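Local coordinates for protein beta-mannosidase (Trichoderma harzianum, PDB 4CVU) that probably hydrolyses terminal beta-linked mannose residues from oligosaccharides, as a fungal beta-mannosidase of glycoside hydrolase family 2, at residues 672-684 with 716-729. Numbering follows the deposited sequence.
Sequences CHATQLFQADMYK and TWAGLEYDGRWKVL
Two buried glutamines on one face of a helix, Q676 and Q679, turn their side-chain amides to the loop, meeting V728 N and A718 O; a water links Q676 O, Q679 OE1 and, weakly, L729 N. Q676 OE1 accepts from V728 N at 3.0 Å, the donor standing above the carbonyl plane, while Q676 NE2 makes a weak, bent bond to E721 OE2, whose carboxylate is turned 77° from the amide and is held through OE1 by T605 OG1 and S602 OG. With CG beside the backbone N (chi1 -71°) and the chain extended beyond it, the Q676 amide passes across K727, whose CB lies 3.7 Å from Q676 CD. Q679 NE2 donates almost straight (166°) to A718 O at 3.2 Å, and Q679 OE1 is also hydrogen-bonded to S599 OG. Van der Waals packing flanks this polar strip: V728 CG1 meets A680 CB at 3.6 Å, V728 CG2 reaches H673 CE1 at the same distance, and L729 CD1 lies 3.4 Å from Y683 CD2, oblique to the ring. Replacing Q676 by an alanine removes the amide, which would probably leave V728 N without this acceptor, cost E721 OE2 its weak bond and open a gap beside the aliphatic chain of K727. The arrangement is buried helix-to-loop packing: helix 664-692 meets the loop between strand 702-705 and helix 729-736, consistent with the TIM-barrel catalytic domain of family 2 glycosidases.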
loop_
_atom_site.group_PDB
_atom_site.type_symbol
_atom_site.label_atom_id
_atom_site.label_comp_id
_atom_site.label_asym_id
_atom_site.label_seq_id
_atom_site.Cartn_x
_atom_site.Cartn_y
_atom_site.Cartn_z
ATOM N N CYS A 672 -17.969 -3.574 4.820
ATOM C CA CYS A 672 -17.480 -2.824 5.972
ATOM C C CYS A 672 -18.555 -1.913 6.624
ATOM O O CYS A 672 -18.585 -1.763 7.834
ATOM C CB CYS A 672 -16.234 -1.982 5.599
ATOM S SG CYS A 672 -14.761 -3.004 5.340
ATOM N N HIS A 673 -19.398 -1.293 5.804
ATOM C CA HIS A 673 -20.402 -0.337 6.246
ATOM C C HIS A 673 -21.570 -1.055 6.925
ATOM O O HIS A 673 -22.060 -0.578 7.941
ATOM C CB HIS A 673 -20.873 0.459 5.044
ATOM C CG HIS A 673 -21.873 1.514 5.356
ATOM N ND1 HIS A 673 -21.608 2.550 6.206
ATOM C CD2 HIS A 673 -23.134 1.706 4.918
ATOM C CE1 HIS A 673 -22.665 3.335 6.298
ATOM N NE2 HIS A 673 -23.599 2.852 5.513
ATOM N N ALA A 674 -21.972 -2.217 6.416
ATOM C CA ALA A 674 -23.040 -3.008 7.109
ATOM C C ALA A 674 -22.679 -3.427 8.524
ATOM O O ALA A 674 -23.568 -3.458 9.409
ATOM C CB ALA A 674 -23.445 -4.222 6.273
ATOM N N THR A 675 -21.417 -3.840 8.743
ATOM C CA THR A 675 -20.934 -4.171 10.093
ATOM C C THR A 675 -21.067 -2.967 10.992
ATOM O O THR A 675 -21.426 -3.108 12.168
ATOM C CB THR A 675 -19.501 -4.763 10.156
ATOM O OG1 THR A 675 -18.511 -3.750 9.822
ATOM C CG2 THR A 675 -19.349 -5.940 9.232
ATOM N N GLN A 676 -20.811 -1.762 10.452
ATOM C CA GLN A 676 -20.951 -0.541 11.223
ATOM C C GLN A 676 -22.395 -0.208 11.566
ATOM O O GLN A 676 -22.631 0.377 12.566
ATOM C CB GLN A 676 -20.363 0.660 10.454
ATOM C CG GLN A 676 -18.874 0.575 10.403
ATOM C CD GLN A 676 -18.254 1.837 9.873
ATOM O OE1 GLN A 676 -18.886 2.889 9.813
ATOM N NE2 GLN A 676 -16.991 1.755 9.571
ATOM N N LEU A 677 -23.334 -0.561 10.697
ATOM C CA LEU A 677 -24.727 -0.273 10.933
ATOM C C LEU A 677 -25.211 -1.109 12.096
ATOM O O LEU A 677 -26.036 -0.639 12.908
ATOM C CB LEU A 677 -25.578 -0.587 9.706
ATOM C CG LEU A 677 -25.390 0.282 8.448
ATOM C CD1 LEU A 677 -26.332 -0.219 7.380
ATOM C CD2 LEU A 677 -25.638 1.767 8.727
ATOM N N PHE A 678 -24.741 -2.354 12.134
ATOM C CA PHE A 678 -25.183 -3.284 13.199
ATOM C C PHE A 678 -24.638 -2.774 14.547
ATOM O O PHE A 678 -25.384 -2.629 15.481
ATOM C CB PHE A 678 -24.702 -4.713 12.947
ATOM C CG PHE A 678 -24.909 -5.590 14.125
ATOM C CD1 PHE A 678 -26.124 -6.207 14.331
ATOM C CD2 PHE A 678 -23.922 -5.740 15.057
ATOM C CE1 PHE A 678 -26.350 -6.975 15.455
ATOM C CE2 PHE A 678 -24.137 -6.482 16.191
ATOM C CZ PHE A 678 -25.354 -7.116 16.387
ATOM N N GLN A 679 -23.350 -2.398 14.588
ATOM C CA GLN A 679 -22.725 -1.863 15.807
ATOM C C GLN A 679 -23.432 -0.611 16.283
ATOM O O GLN A 679 -23.632 -0.465 17.475
ATOM C CB GLN A 679 -21.236 -1.521 15.568
ATOM C CG GLN A 679 -20.421 -1.061 16.782
ATOM C CD GLN A 679 -19.136 -0.336 16.315
ATOM O OE1 GLN A 679 -19.164 0.249 15.270
ATOM N NE2 GLN A 679 -18.092 -0.317 17.109
ATOM N N ALA A 680 -23.711 0.347 15.381
ATOM C CA ALA A 680 -24.396 1.590 15.775
ATOM C C ALA A 680 -25.755 1.293 16.428
ATOM O O ALA A 680 -26.093 1.838 17.472
ATOM C CB ALA A 680 -24.613 2.439 14.593
ATOM N N ASP A 681 -26.515 0.464 15.753
ATOM C CA ASP A 681 -27.886 0.184 16.173
ATOM C C ASP A 681 -27.880 -0.560 17.509
ATOM O O ASP A 681 -28.755 -0.338 18.348
ATOM C CB ASP A 681 -28.622 -0.595 15.071
ATOM C CG ASP A 681 -29.230 0.323 13.982
ATOM O OD1 ASP A 681 -29.353 1.537 14.223
ATOM O OD2 ASP A 681 -29.583 -0.173 12.869
ATOM N N MET A 682 -26.959 -1.507 17.669
ATOM C CA MET A 682 -26.818 -2.197 18.967
ATOM C C MET A 682 -26.413 -1.245 20.105
ATOM O O MET A 682 -26.979 -1.327 21.176
ATOM C CB MET A 682 -25.887 -3.406 18.889
ATOM C CG MET A 682 -26.062 -4.357 20.082
ATOM S SD MET A 682 -24.813 -5.662 20.167
ATOM C CE MET A 682 -23.380 -4.636 20.399
ATOM N N TYR A 683 -25.481 -0.316 19.868
ATOM C CA TYR A 683 -25.078 0.601 20.926
ATOM C C TYR A 683 -26.246 1.505 21.313
ATOM O O TYR A 683 -26.523 1.703 22.504
ATOM C CB TYR A 683 -23.837 1.443 20.532
ATOM C CG TYR A 683 -22.521 0.702 20.586
ATOM C CD1 TYR A 683 -22.388 -0.545 19.997
ATOM C CD2 TYR A 683 -21.390 1.283 21.121
ATOM C CE1 TYR A 683 -21.184 -1.215 20.005
ATOM C CE2 TYR A 683 -20.171 0.621 21.110
ATOM C CZ TYR A 683 -20.094 -0.620 20.538
ATOM O OH TYR A 683 -18.924 -1.321 20.523
ATOM N N LYS A 684 -26.961 2.010 20.296
ATOM C CA LYS A 684 -28.183 2.811 20.492
ATOM C C LYS A 684 -29.158 2.061 21.363
ATOM O O LYS A 684 -29.710 2.604 22.327
ATOM C CB LYS A 684 -28.824 3.093 19.150
ATOM C CG LYS A 684 -30.110 3.865 19.190
ATOM C CD LYS A 684 -30.888 3.676 17.881
ATOM C CE LYS A 684 -32.188 4.400 17.858
ATOM N NZ LYS A 684 -32.906 4.178 16.561
ATOM N N THR A 716 -12.399 -3.386 15.078
ATOM C CA THR A 716 -12.501 -3.293 16.550
ATOM C C THR A 716 -13.829 -2.737 17.066
ATOM O O THR A 716 -14.780 -2.476 16.319
ATOM C CB THR A 716 -11.437 -2.316 17.105
ATOM O OG1 THR A 716 -11.943 -0.990 16.915
ATOM C CG2 THR A 716 -9.999 -2.472 16.426
ATOM N N TRP A 717 -13.869 -2.458 18.347
ATOM C CA TRP A 717 -15.034 -1.832 18.991
ATOM C C TRP A 717 -15.059 -0.278 18.855
ATOM O O TRP A 717 -15.974 0.377 19.371
ATOM C CB TRP A 717 -15.099 -2.217 20.479
ATOM C CG TRP A 717 -15.075 -3.681 20.818
ATOM C CD1 TRP A 717 -16.158 -4.437 21.241
ATOM C CD2 TRP A 717 -13.940 -4.569 20.877
ATOM N NE1 TRP A 717 -15.785 -5.717 21.451
ATOM C CE2 TRP A 717 -14.433 -5.841 21.266
ATOM C CE3 TRP A 717 -12.581 -4.437 20.584
ATOM C CZ2 TRP A 717 -13.613 -6.966 21.356
ATOM C CZ3 TRP A 717 -11.758 -5.548 20.692
ATOM C CH2 TRP A 717 -12.279 -6.814 21.073
ATOM N N ALA A 718 -14.057 0.315 18.181
ATOM C CA ALA A 718 -13.948 1.758 18.097
ATOM C C ALA A 718 -15.106 2.400 17.373
ATOM O O ALA A 718 -15.751 1.764 16.511
ATOM C CB ALA A 718 -12.622 2.136 17.394
ATOM N N GLY A 719 -15.422 3.646 17.763
ATOM C CA GLY A 719 -16.317 4.499 17.035
ATOM C C GLY A 719 -15.501 5.474 16.168
ATOM O O GLY A 719 -16.007 5.963 15.203
ATOM N N LEU A 720 -14.283 5.745 16.556
ATOM C CA LEU A 720 -13.381 6.675 15.806
ATOM C C LEU A 720 -12.173 5.883 15.372
ATOM O O LEU A 720 -11.500 5.270 16.188
ATOM C CB LEU A 720 -12.936 7.820 16.687
ATOM C CG LEU A 720 -13.993 8.641 17.454
ATOM C CD1 LEU A 720 -13.289 9.675 18.306
ATOM C CD2 LEU A 720 -15.037 9.288 16.573
ATOM N N GLU A 721 -11.882 5.957 14.079
ATOM C CA GLU A 721 -10.854 5.166 13.448
ATOM C C GLU A 721 -9.512 5.907 13.667
ATOM O O GLU A 721 -9.496 7.036 14.201
ATOM C CB GLU A 721 -11.233 4.907 11.952
ATOM C CG GLU A 721 -12.552 4.135 11.747
ATOM C CD GLU A 721 -13.057 4.129 10.295
ATOM O OE1 GLU A 721 -12.317 4.552 9.379
ATOM O OE2 GLU A 721 -14.181 3.654 10.048
ATOM N N TYR A 722 -8.415 5.231 13.338
ATOM C CA TYR A 722 -7.092 5.639 13.716
ATOM C C TYR A 722 -6.841 7.108 13.420
ATOM O O TYR A 722 -6.244 7.830 14.246
ATOM C CB TYR A 722 -6.028 4.734 13.078
ATOM C CG TYR A 722 -4.573 5.146 13.306
ATOM C CD1 TYR A 722 -3.959 5.088 14.579
ATOM C CD2 TYR A 722 -3.805 5.586 12.243
ATOM C CE1 TYR A 722 -2.646 5.481 14.749
ATOM C CE2 TYR A 722 -2.496 5.974 12.412
ATOM C CZ TYR A 722 -1.900 5.900 13.674
ATOM O OH TYR A 722 -0.561 6.280 13.793
ATOM N N ASP A 723 -7.351 7.563 12.280
ATOM C CA ASP A 723 -6.993 8.928 11.797
ATOM C C ASP A 723 -8.041 9.916 12.298
ATOM O O ASP A 723 -7.968 11.104 12.058
ATOM C CB ASP A 723 -6.829 8.953 10.297
ATOM C CG ASP A 723 -8.140 8.909 9.508
ATOM O OD1 ASP A 723 -9.268 8.572 10.001
ATOM O OD2 ASP A 723 -7.980 9.151 8.295
ATOM N N GLY A 724 -9.047 9.370 12.972
ATOM C CA GLY A 724 -10.123 10.175 13.496
ATOM C C GLY A 724 -11.472 10.031 12.813
ATOM O O GLY A 724 -12.441 10.559 13.329
ATOM N N ARG A 725 -11.537 9.315 11.672
ATOM C CA ARG A 725 -12.739 9.251 10.841
ATOM C C ARG A 725 -13.820 8.605 11.688
ATOM O O ARG A 725 -13.549 7.631 12.314
ATOM C CB ARG A 725 -12.531 8.310 9.630
ATOM C CG ARG A 725 -13.790 8.147 8.759
ATOM C CD ARG A 725 -13.617 7.258 7.556
ATOM N NE ARG A 725 -12.844 7.949 6.524
ATOM C CZ ARG A 725 -13.342 8.659 5.499
ATOM N NH1 ARG A 725 -14.645 8.783 5.306
ATOM N NH2 ARG A 725 -12.494 9.272 4.644
ATOM N N TRP A 726 -15.007 9.151 11.621
ATOM C CA TRP A 726 -16.201 8.614 12.271
ATOM C C TRP A 726 -16.771 7.391 11.543
ATOM O O TRP A 726 -17.058 7.435 10.363
ATOM C CB TRP A 726 -17.239 9.704 12.331
ATOM C CG TRP A 726 -16.952 10.753 13.334
ATOM C CD1 TRP A 726 -15.758 11.213 13.691
ATOM C CD2 TRP A 726 -17.906 11.436 14.154
ATOM N NE1 TRP A 726 -15.872 12.183 14.661
ATOM C CE2 TRP A 726 -17.186 12.342 14.960
ATOM C CE3 TRP A 726 -19.295 11.419 14.237
ATOM C CZ2 TRP A 726 -17.798 13.171 15.879
ATOM C CZ3 TRP A 726 -19.909 12.263 15.134
ATOM C CH2 TRP A 726 -19.150 13.111 15.972
ATOM N N LYS A 727 -16.993 6.319 12.292
ATOM C CA LYS A 727 -17.855 5.242 11.880
ATOM C C LYS A 727 -19.286 5.747 11.945
ATOM O O LYS A 727 -19.521 6.926 12.218
ATOM C CB LYS A 727 -17.701 4.019 12.804
ATOM C CG LYS A 727 -16.306 3.400 12.804
ATOM C CD LYS A 727 -16.321 1.984 13.378
ATOM C CE LYS A 727 -14.897 1.425 13.475
ATOM N NZ LYS A 727 -14.729 0.107 14.158
ATOM N N VAL A 728 -20.232 4.838 11.692
ATOM C CA VAL A 728 -21.636 5.102 11.883
ATOM C C VAL A 728 -21.931 5.311 13.378
ATOM O O VAL A 728 -22.740 6.161 13.705
ATOM C CB VAL A 728 -22.542 3.992 11.314
ATOM C CG1 VAL A 728 -24.016 4.264 11.567
ATOM C CG2 VAL A 728 -22.334 3.855 9.820
ATOM N N LEU A 729 -21.250 4.577 14.262
ATOM C CA LEU A 729 -21.525 4.618 15.712
ATOM C C LEU A 729 -21.609 6.014 16.371
ATOM O O LEU A 729 -22.559 6.335 17.052
ATOM C CB LEU A 729 -20.506 3.778 16.476
ATOM C CG LEU A 729 -20.531 3.883 18.002
ATOM C CD1 LEU A 729 -21.883 3.452 18.571
ATOM C CD2 LEU A 729 -19.419 2.987 18.500
HETATM O O HOH W 1 -20.381 1.761 13.629
#